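Ripening-associated protein (Musa acuminata, PDB 4PIT) binds mannose-containing glycans as a jacalin-related lectin, here in an engineered form whose antiviral activity is uncoupled from mitogenicity. Local coordinates at the alpha-D-mannopyranose site. Sequence-based numbering; all coordinates share one arbitrary frame.

The alpha-D-mannopyranose site. Residues 34-36, 38, 59-60, 83, 131. With MAN (alpha-D-mannopyranose), chain B; MAN (alpha-D-mannopyranose), chain C.
This is one of two sugar-binding pockets of the banana lectin, occupied by an alpha-1,2-linked dimannose. MAN (chain C), the non-reducing residue, is gripped firmly. MAN (chain B), the reducing end, is little buried and poorly ordered. Specificity rests on the O3, O4, O5 and O6 positions of MAN (chain C). The Asp38 carboxylate bridges two of its hydroxyls, with CG anti to the carbonyl carbon (chi1 -69°). Asp38 OD1 accepts from the 6-hydroxyl O6 of MAN (chain C) at 2.7 Å through its syn lone pair. Asp38 OD2 accepts from the 4-hydroxyl O4 of MAN (chain C) at 2.6 Å, met from above the carboxylate plane.

Backbone amides complete the grip. Asp35 N donates to the ring oxygen O5 of MAN (chain C) at 3.0 Å, almost perfectly straight (179°). Val36 N donates to O6 of MAN (chain C) at 3.0 Å. Gly60 N reaches the 3-hydroxyl O3 from the opposite end of the ring. The combined O3, O4 and O6 pattern suits an equatorial 4-hydroxyl, as in mannose and glucose. It would probably fit an axial one poorly. Val36 CG2 and the Phe131 edge atom CE1 pack against C6 of the sugar. Val36 also lies over both aromatic rings, CG2 near the rim of Phe131 and CG1 near the rim of Tyr83.

At the second mannose the contacts meet the anomeric hydroxyl O1. They carry less weight, given its poor order. Asp35 OD2 accepts from O1 of MAN (chain B) at 2.8 Å. Asp35 OD2 also accepts from Tyr83 OH at 2.7 Å, and both donors come from above the carboxylate plane. Tyr83 OH and O1 lie within hydrogen-bonding distance too, so the three oxygens cluster. Two hydroxyl hydrogens must share three contacts, and the bonds may alternate. Asp35 OD1 reaches O3 of MAN (chain B) through a water.

The pocket lies at one end of the jacalin-type beta-prism. The Gly34-Val36 loop joins strands 25-33 and 37-46. The Gly59-Gly60 loop, between strands 49-56 and 61-66, lies beside it. The end of strand 73-83 and the Phe131 loop complete the site.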
ATOM      1  N   GLY A  34       5.084  22.866   2.407  1.00 11.53           N
ATOM      2  CA  GLY A  34       4.408  24.167   2.411  1.00 11.93           C
ATOM      3  C   GLY A  34       3.041  23.912   1.824  1.00 12.44           C
ATOM      4  O   GLY A  34       2.241  23.175   2.412  1.00 12.86           O
ATOM      5  N   ASP A  35       2.807  24.418   0.596  1.00 11.86           N
ATOM      6  CA  ASP A  35       1.581  24.063  -0.130  1.00 11.82           C
ATOM      7  C   ASP A  35       1.599  22.546  -0.398  1.00 14.27           C
ATOM      8  O   ASP A  35       0.563  21.876  -0.345  1.00 13.05           O
ATOM      9  CB  ASP A  35       1.535  24.783  -1.469  1.00 13.00           C
ATOM     10  CG  ASP A  35       1.221  26.265  -1.462  1.00 18.43           C
ATOM     11  OD1 ASP A  35       0.905  26.798  -0.383  1.00 21.66           O
ATOM     12  OD2 ASP A  35       1.326  26.881  -2.530  1.00 18.95           O
ATOM     13  N   VAL A  36       2.799  22.021  -0.721  1.00 11.08           N
ATOM     14  CA  VAL A  36       2.973  20.594  -1.021  1.00 10.08           C
ATOM     15  C   VAL A  36       4.148  20.042  -0.234  1.00 10.97           C
ATOM     16  O   VAL A  36       4.746  20.763   0.573  1.00 10.39           O
ATOM     17  CB  VAL A  36       3.161  20.345  -2.549  1.00 11.56           C
ATOM     18  CG1 VAL A  36       1.934  20.799  -3.339  1.00 11.02           C
ATOM     19  CG2 VAL A  36       4.436  20.993  -3.093  1.00 11.10           C
ATOM     20  N   ASP A  38       7.772  19.406  -0.269  1.00  8.65           N
ATOM     21  CA  ASP A  38       8.929  19.833  -1.037  1.00  8.40           C
ATOM     22  C   ASP A  38      10.007  18.779  -1.077  1.00  9.26           C
ATOM     23  O   ASP A  38      10.714  18.661  -2.052  1.00  9.92           O
ATOM     24  CB  ASP A  38       9.507  21.100  -0.389  1.00  9.05           C
ATOM     25  CG  ASP A  38       8.565  22.281  -0.569  1.00 12.26           C
ATOM     26  OD1 ASP A  38       7.597  22.405   0.237  1.00 11.55           O
ATOM     27  OD2 ASP A  38       8.740  23.027  -1.558  1.00 13.46           O
ATOM     28  N   GLY A  59      12.627  23.984  -0.788  1.00 13.77           N
ATOM     29  CA  GLY A  59      11.565  24.782  -0.183  1.00 13.34           C
ATOM     30  C   GLY A  59      10.877  24.142   1.010  1.00 16.35           C
ATOM     31  O   GLY A  59      11.224  23.029   1.413  1.00 15.38           O
ATOM     32  N   GLY A  60       9.879  24.829   1.540  1.00 12.41           N
ATOM     33  CA  GLY A  60       9.093  24.342   2.662  1.00 12.88           C
ATOM     34  C   GLY A  60       9.729  24.445   4.033  1.00 15.14           C
ATOM     35  O   GLY A  60      10.890  24.852   4.186  1.00 16.04           O
ATOM     36  N   TYR A  83       0.212  20.172  -8.962  1.00 11.49           N
ATOM     37  CA  TYR A  83       0.693  21.441  -8.441  1.00 10.76           C
ATOM     38  C   TYR A  83       1.757  21.992  -9.372  1.00 13.09           C
ATOM     39  O   TYR A  83       2.736  21.323  -9.663  1.00 13.05           O
ATOM     40  CB  TYR A  83       1.243  21.235  -7.015  1.00 12.43           C
ATOM     41  CG  TYR A  83       1.714  22.503  -6.336  1.00 14.05           C
ATOM     42  CD1 TYR A  83       0.807  23.384  -5.747  1.00 14.82           C
ATOM     43  CD2 TYR A  83       3.072  22.787  -6.212  1.00 14.07           C
ATOM     44  CE1 TYR A  83       1.246  24.498  -5.025  1.00 14.05           C
ATOM     45  CE2 TYR A  83       3.516  23.909  -5.530  1.00 14.22           C
ATOM     46  CZ  TYR A  83       2.601  24.755  -4.927  1.00 18.23           C
ATOM     47  OH  TYR A  83       3.074  25.856  -4.258  1.00 18.65           O
ATOM     48  N   PHE A 131       9.997  19.429  -6.028  1.00  8.12           N
ATOM     49  CA  PHE A 131       9.177  18.930  -4.933  1.00  8.49           C
ATOM     50  C   PHE A 131       9.395  17.416  -4.825  1.00  8.90           C
ATOM     51  O   PHE A 131      10.206  16.832  -5.555  1.00  9.38           O
ATOM     52  CB  PHE A 131       7.686  19.268  -5.170  1.00  8.86           C
ATOM     53  CG  PHE A 131       7.457  20.738  -5.514  1.00  9.36           C
ATOM     54  CD1 PHE A 131       7.769  21.738  -4.598  1.00 10.85           C
ATOM     55  CD2 PHE A 131       6.938  21.110  -6.757  1.00 10.25           C
ATOM     56  CE1 PHE A 131       7.594  23.095  -4.921  1.00 11.80           C
ATOM     57  CE2 PHE A 131       6.717  22.470  -7.061  1.00 13.17           C
ATOM     58  CZ  PHE A 131       7.055  23.450  -6.141  1.00 11.04           C
TER
HETATM   59  C1  MAN B   1       3.913  28.792  -3.371  1.00 37.99           C
HETATM   60  C2  MAN B   1       3.658  28.875  -1.862  1.00 33.64           C
HETATM   61  C3  MAN B   1       3.125  30.254  -1.475  1.00 40.99           C
HETATM   62  C4  MAN B   1       4.034  31.357  -2.006  1.00 44.76           C
HETATM   63  C5  MAN B   1       4.196  31.178  -3.513  1.00 44.47           C
HETATM   64  C6  MAN B   1       5.096  32.195  -4.172  1.00 46.05           C
HETATM   65  O1  MAN B   1       2.696  28.763  -4.059  1.00 39.55           O
HETATM   66  O2  MAN B   1       4.888  28.607  -1.202  1.00 22.53           O
HETATM   67  O3  MAN B   1       2.972  30.363  -0.064  1.00 43.46           O
HETATM   68  O4  MAN B   1       3.485  32.638  -1.707  1.00 48.28           O
HETATM   69  O5  MAN B   1       4.748  29.878  -3.790  1.00 40.48           O
HETATM   70  O6  MAN B   1       4.847  32.247  -5.569  1.00 46.57           O
HETATM   71  C1  MAN C   2       4.855  27.632  -0.166  1.00 21.13           C
HETATM   72  C2  MAN C   2       6.108  27.815   0.683  1.00 19.12           C
HETATM   73  C3  MAN C   2       7.349  27.316  -0.059  1.00 17.74           C
HETATM   74  C4  MAN C   2       7.161  25.895  -0.587  1.00 14.99           C
HETATM   75  C5  MAN C   2       5.884  25.793  -1.421  1.00 13.08           C
HETATM   76  C6  MAN C   2       5.559  24.371  -1.845  1.00 12.59           C
HETATM   77  O2  MAN C   2       5.922  27.122   1.908  1.00 20.87           O
HETATM   78  O3  MAN C   2       8.499  27.361   0.778  1.00 19.32           O
HETATM   79  O4  MAN C   2       8.278  25.578  -1.401  1.00 15.12           O
HETATM   80  O5  MAN C   2       4.766  26.273  -0.652  1.00 15.04           O
HETATM   81  O6  MAN C   2       5.363  23.504  -0.721  1.00 12.01           O
HETATM   82  O   HOH W   1       0.233  29.392   0.045  1.00 42.95           O